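Local coordinates for N-acetyltransferase domain-containing protein (Deinococcus radiodurans, PDB 3S6F), which probably acts as a GNAT-family N-acetyltransferase, with coenzyme A bound in its pocket, at residues A[39-51]-A[60-72]. Residues are numbered along the deposited sequence; the frame is centred on the assembly and turned at random.
Sequences TLWRILDRAAVFV and VIGFVNALSDGIL
Leu40 sets CD1 over one face of the Phe63 ring, a CH-pi contact 4.2 Å from the CD1 carbon to the ring centroid. A turn on, Ile43 lays CG2 against Asn65 ND2, and its backbone O shares a water with that same ND2, which ties the helix to the strand. Leu44 then brings CD2 obliquely to Phe63 CD2 at 4.0 Å, while its CB sits over the centre of the Phe50 ring. The Phe63 CG lies between backbone N and carbonyl carbon (chi1 78°), which turns the ring toward helix 37-46; an alanine here would probably open a gap against Leu40 CD1 and Leu44 CD2. Ala48 and Val49 both face Ala66 in a classic beta bulge, their N atoms making weak bonds to Ala66 O. Past the bulge, Phe50 and Asn65 form a non-hydrogen-bonded pair; Val51 N then bonds Val64 O at 3.0 Å and Val64 N returns to Val51 O at 3.1 Å. Val51 and Val64 lie side by side on the sheet face opposite helix 37-46. There Val49 and Val64 pack on helix 90-102, whereas strand 73-81 flanks strand 60-68 on its other edge, placing the hairpin inside the mixed GNAT sheet.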
loop_
_atom_site.group_PDB
_atom_site.type_symbol
_atom_site.label_atom_id
_atom_site.label_comp_id
_atom_site.label_asym_id
_atom_site.label_seq_id
_atom_site.Cartn_x
_atom_site.Cartn_y
_atom_site.Cartn_z
ATOM N N THR A 39 -12.901 15.275 2.875
ATOM C CA THR A 39 -12.500 13.908 2.658
ATOM C C THR A 39 -10.994 13.737 2.722
ATOM O O THR A 39 -10.496 12.753 3.271
ATOM C CB THR A 39 -13.113 13.337 1.373
ATOM O OG1 THR A 39 -14.540 13.386 1.541
ATOM C CG2 THR A 39 -12.658 11.897 1.124
ATOM N N LEU A 40 -10.240 14.669 2.151
ATOM C CA LEU A 40 -8.790 14.632 2.260
ATOM C C LEU A 40 -8.338 14.619 3.723
ATOM O O LEU A 40 -7.435 13.888 4.092
ATOM C CB LEU A 40 -8.144 15.752 1.434
ATOM C CG LEU A 40 -6.604 15.812 1.485
ATOM C CD1 LEU A 40 -5.938 14.489 1.140
ATOM C CD2 LEU A 40 -6.098 16.925 0.560
ATOM N N TRP A 41 -8.982 15.439 4.549
ATOM C CA TRP A 41 -8.656 15.440 5.965
ATOM C C TRP A 41 -8.834 14.029 6.539
ATOM O O TRP A 41 -7.977 13.506 7.254
ATOM C CB TRP A 41 -9.557 16.474 6.685
ATOM C CG TRP A 41 -9.106 16.888 8.053
ATOM C CD1 TRP A 41 -8.480 18.054 8.363
ATOM C CD2 TRP A 41 -9.223 16.160 9.274
ATOM N NE1 TRP A 41 -8.193 18.105 9.682
ATOM C CE2 TRP A 41 -8.643 16.968 10.287
ATOM C CE3 TRP A 41 -9.758 14.923 9.633
ATOM C CZ2 TRP A 41 -8.572 16.576 11.589
ATOM C CZ3 TRP A 41 -9.678 14.539 10.962
ATOM C CH2 TRP A 41 -9.055 15.367 11.908
ATOM N N ARG A 42 -9.947 13.373 6.215
ATOM C CA ARG A 42 -10.184 11.998 6.697
ATOM C C ARG A 42 -9.166 10.994 6.140
ATOM O O ARG A 42 -8.707 10.100 6.868
ATOM C CB ARG A 42 -11.607 11.548 6.425
ATOM C CG ARG A 42 -12.687 12.362 7.118
ATOM C CD ARG A 42 -14.116 11.732 6.899
ATOM N NE ARG A 42 -14.560 11.696 5.468
ATOM C CZ ARG A 42 -14.776 10.628 4.688
ATOM N NH1 ARG A 42 -14.594 9.381 5.120
ATOM N NH2 ARG A 42 -15.155 10.817 3.416
ATOM N N ILE A 43 -8.814 11.151 4.859
ATOM C CA ILE A 43 -7.778 10.296 4.269
ATOM C C ILE A 43 -6.466 10.395 5.042
ATOM O O ILE A 43 -5.851 9.392 5.384
ATOM C CB ILE A 43 -7.598 10.644 2.748
ATOM C CG1 ILE A 43 -8.816 10.194 1.949
ATOM C CG2 ILE A 43 -6.321 10.035 2.204
ATOM C CD1 ILE A 43 -8.892 10.773 0.539
ATOM N N LEU A 44 -6.082 11.626 5.333
ATOM C CA LEU A 44 -4.866 11.828 6.098
ATOM C C LEU A 44 -4.976 11.232 7.483
ATOM O O LEU A 44 -4.042 10.623 7.999
ATOM C CB LEU A 44 -4.504 13.317 6.123
ATOM C CG LEU A 44 -4.114 13.906 4.749
ATOM C CD1 LEU A 44 -4.197 15.437 4.822
ATOM C CD2 LEU A 44 -2.770 13.440 4.300
ATOM N N ASP A 45 -6.134 11.414 8.134
ATOM C CA ASP A 45 -6.350 10.883 9.471
ATOM C C ASP A 45 -6.286 9.359 9.494
ATOM O O ASP A 45 -5.940 8.797 10.538
ATOM C CB ASP A 45 -7.691 11.372 9.967
ATOM C CG ASP A 45 -7.915 11.147 11.453
ATOM O OD1 ASP A 45 -6.960 11.241 12.229
ATOM O OD2 ASP A 45 -9.072 10.940 11.799
ATOM N N ARG A 46 -6.612 8.700 8.392
ATOM C CA ARG A 46 -6.586 7.234 8.315
ATOM C C ARG A 46 -5.280 6.680 7.793
ATOM O O ARG A 46 -5.077 5.468 7.823
ATOM C CB ARG A 46 -7.721 6.747 7.410
ATOM C CG ARG A 46 -9.090 6.761 8.086
ATOM C CD ARG A 46 -9.299 5.670 9.157
ATOM N NE ARG A 46 -10.737 5.519 9.404
ATOM C CZ ARG A 46 -11.603 4.961 8.555
ATOM N NH1 ARG A 46 -11.196 4.474 7.387
ATOM N NH2 ARG A 46 -12.892 4.894 8.879
ATOM N N ALA A 47 -4.395 7.512 7.254
ATOM C CA ALA A 47 -3.088 7.075 6.784
ATOM C C ALA A 47 -2.282 6.494 7.954
ATOM O O ALA A 47 -2.445 6.913 9.097
ATOM C CB ALA A 47 -2.333 8.249 6.141
ATOM N N ALA A 48 -1.337 5.618 7.663
ATOM C CA ALA A 48 -0.353 5.260 8.698
ATOM C C ALA A 48 0.458 6.472 9.104
ATOM O O ALA A 48 0.620 6.770 10.293
ATOM C CB ALA A 48 0.555 4.125 8.245
ATOM N N VAL A 49 1.022 7.166 8.120
ATOM C CA VAL A 49 1.814 8.375 8.310
ATOM C C VAL A 49 1.555 9.277 7.119
ATOM O O VAL A 49 1.116 8.837 6.038
ATOM C CB VAL A 49 3.338 8.096 8.470
ATOM C CG1 VAL A 49 3.651 7.241 9.712
ATOM C CG2 VAL A 49 3.922 7.500 7.192
ATOM N N PHE A 50 1.877 10.542 7.285
ATOM C CA PHE A 50 1.783 11.525 6.206
ATOM C C PHE A 50 2.691 12.690 6.519
ATOM O O PHE A 50 3.120 12.856 7.669
ATOM C CB PHE A 50 0.326 11.991 5.973
ATOM C CG PHE A 50 -0.265 12.660 7.161
ATOM C CD1 PHE A 50 -0.082 14.018 7.400
ATOM C CD2 PHE A 50 -1.012 11.936 8.078
ATOM C CE1 PHE A 50 -0.627 14.628 8.509
ATOM C CE2 PHE A 50 -1.550 12.561 9.187
ATOM C CZ PHE A 50 -1.355 13.906 9.397
ATOM N N VAL A 51 2.970 13.500 5.492
ATOM C CA VAL A 51 3.721 14.739 5.662
ATOM C C VAL A 51 2.996 15.854 4.912
ATOM O O VAL A 51 2.590 15.639 3.777
ATOM C CB VAL A 51 5.187 14.646 5.180
ATOM C CG1 VAL A 51 5.983 15.898 5.576
ATOM C CG2 VAL A 51 5.885 13.389 5.722
ATOM N N VAL A 60 -2.079 24.243 3.296
ATOM C CA VAL A 60 -1.285 23.100 2.896
ATOM C C VAL A 60 -1.030 23.200 1.387
ATOM O O VAL A 60 -1.980 23.232 0.601
ATOM C CB VAL A 60 -1.972 21.767 3.253
ATOM C CG1 VAL A 60 -1.114 20.572 2.770
ATOM C CG2 VAL A 60 -2.214 21.691 4.788
ATOM N N ILE A 61 0.219 23.264 0.954
ATOM C CA ILE A 61 0.493 23.367 -0.468
ATOM C C ILE A 61 1.163 22.117 -1.041
ATOM O O ILE A 61 1.327 22.011 -2.246
ATOM C CB ILE A 61 1.209 24.685 -0.876
ATOM C CG1 ILE A 61 2.547 24.821 -0.155
ATOM C CG2 ILE A 61 0.314 25.919 -0.614
ATOM C CD1 ILE A 61 3.660 23.856 -0.587
ATOM N N GLY A 62 1.474 21.134 -0.181
ATOM C CA GLY A 62 1.937 19.833 -0.663
ATOM C C GLY A 62 1.651 18.812 0.374
ATOM O O GLY A 62 1.670 19.124 1.579
ATOM N N PHE A 63 1.436 17.559 -0.045
ATOM C CA PHE A 63 1.252 16.476 0.922
ATOM C C PHE A 63 1.671 15.187 0.298
ATOM O O PHE A 63 1.740 15.021 -0.927
ATOM C CB PHE A 63 -0.195 16.375 1.454
ATOM C CG PHE A 63 -1.165 15.725 0.497
ATOM C CD1 PHE A 63 -1.744 16.425 -0.522
ATOM C CD2 PHE A 63 -1.430 14.376 0.623
ATOM C CE1 PHE A 63 -2.590 15.797 -1.408
ATOM C CE2 PHE A 63 -2.311 13.762 -0.239
ATOM C CZ PHE A 63 -2.856 14.459 -1.268
ATOM N N VAL A 64 1.905 14.203 1.164
ATOM C CA VAL A 64 2.126 12.803 0.788
ATOM C C VAL A 64 1.547 11.956 1.909
ATOM O O VAL A 64 1.668 12.310 3.094
ATOM C CB VAL A 64 3.617 12.515 0.571
ATOM C CG1 VAL A 64 4.461 12.799 1.818
ATOM C CG2 VAL A 64 3.865 11.122 0.048
ATOM N N ASN A 65 0.938 10.827 1.565
ATOM C CA ASN A 65 0.460 9.894 2.573
ATOM C C ASN A 65 1.053 8.515 2.358
ATOM O O ASN A 65 1.604 8.208 1.300
ATOM C CB ASN A 65 -1.079 9.826 2.643
ATOM C CG ASN A 65 -1.721 9.171 1.414
ATOM O OD1 ASN A 65 -1.195 9.269 0.312
ATOM N ND2 ASN A 65 -2.906 8.587 1.622
ATOM N N ALA A 66 0.874 7.643 3.354
ATOM C CA ALA A 66 1.390 6.291 3.262
ATOM C C ALA A 66 0.520 5.351 4.086
ATOM O O ALA A 66 0.046 5.694 5.187
ATOM C CB ALA A 66 2.848 6.185 3.697
ATOM N N LEU A 67 0.394 4.142 3.563
ATOM C CA LEU A 67 -0.179 2.986 4.262
ATOM C C LEU A 67 0.979 2.143 4.740
ATOM O O LEU A 67 2.011 2.068 4.066
ATOM C CB LEU A 67 -1.038 2.165 3.293
ATOM C CG LEU A 67 -1.990 2.958 2.385
ATOM C CD1 LEU A 67 -2.723 1.985 1.447
ATOM C CD2 LEU A 67 -2.957 3.876 3.147
ATOM N N SER A 68 0.848 1.464 5.880
ATOM C CA SER A 68 1.947 0.666 6.396
ATOM C C SER A 68 1.440 -0.362 7.399
ATOM O O SER A 68 0.444 -0.115 8.082
ATOM C CB SER A 68 2.930 1.600 7.124
ATOM O OG SER A 68 4.062 0.866 7.544
ATOM N N ASP A 69 2.160 -1.487 7.527
ATOM C CA ASP A 69 1.958 -2.401 8.636
ATOM C C ASP A 69 3.017 -2.240 9.735
ATOM O O ASP A 69 2.935 -2.930 10.729
ATOM C CB ASP A 69 1.834 -3.859 8.168
ATOM C CG ASP A 69 3.049 -4.425 7.480
ATOM O OD1 ASP A 69 4.179 -3.880 7.670
ATOM O OD2 ASP A 69 2.856 -5.408 6.709
ATOM N N GLY A 70 3.984 -1.347 9.516
ATOM C CA GLY A 70 5.001 -1.112 10.524
ATOM C C GLY A 70 5.993 -2.214 10.735
ATOM O O GLY A 70 6.862 -2.113 11.619
ATOM N N ILE A 71 5.899 -3.276 9.945
ATOM C CA ILE A 71 6.753 -4.447 10.138
ATOM C C ILE A 71 7.492 -4.839 8.879
ATOM O O ILE A 71 8.691 -5.171 8.950
ATOM C CB ILE A 71 5.971 -5.669 10.664
ATOM C CG1 ILE A 71 5.299 -5.369 11.996
ATOM C CG2 ILE A 71 6.854 -6.924 10.771
ATOM C CD1 ILE A 71 4.261 -6.414 12.446
ATOM N N LEU A 72 6.805 -4.847 7.738
ATOM C CA LEU A 72 7.396 -5.324 6.485
ATOM C C LEU A 72 7.119 -4.425 5.296
ATOM O O LEU A 72 7.953 -4.386 4.385
ATOM C CB LEU A 72 6.942 -6.742 6.176
ATOM C CG LEU A 72 7.836 -7.527 5.202
ATOM C CD1 LEU A 72 9.131 -7.941 5.874
ATOM C CD2 LEU A 72 7.070 -8.731 4.603
HETATM O O HOH W 1 -4.450 7.524 3.805
#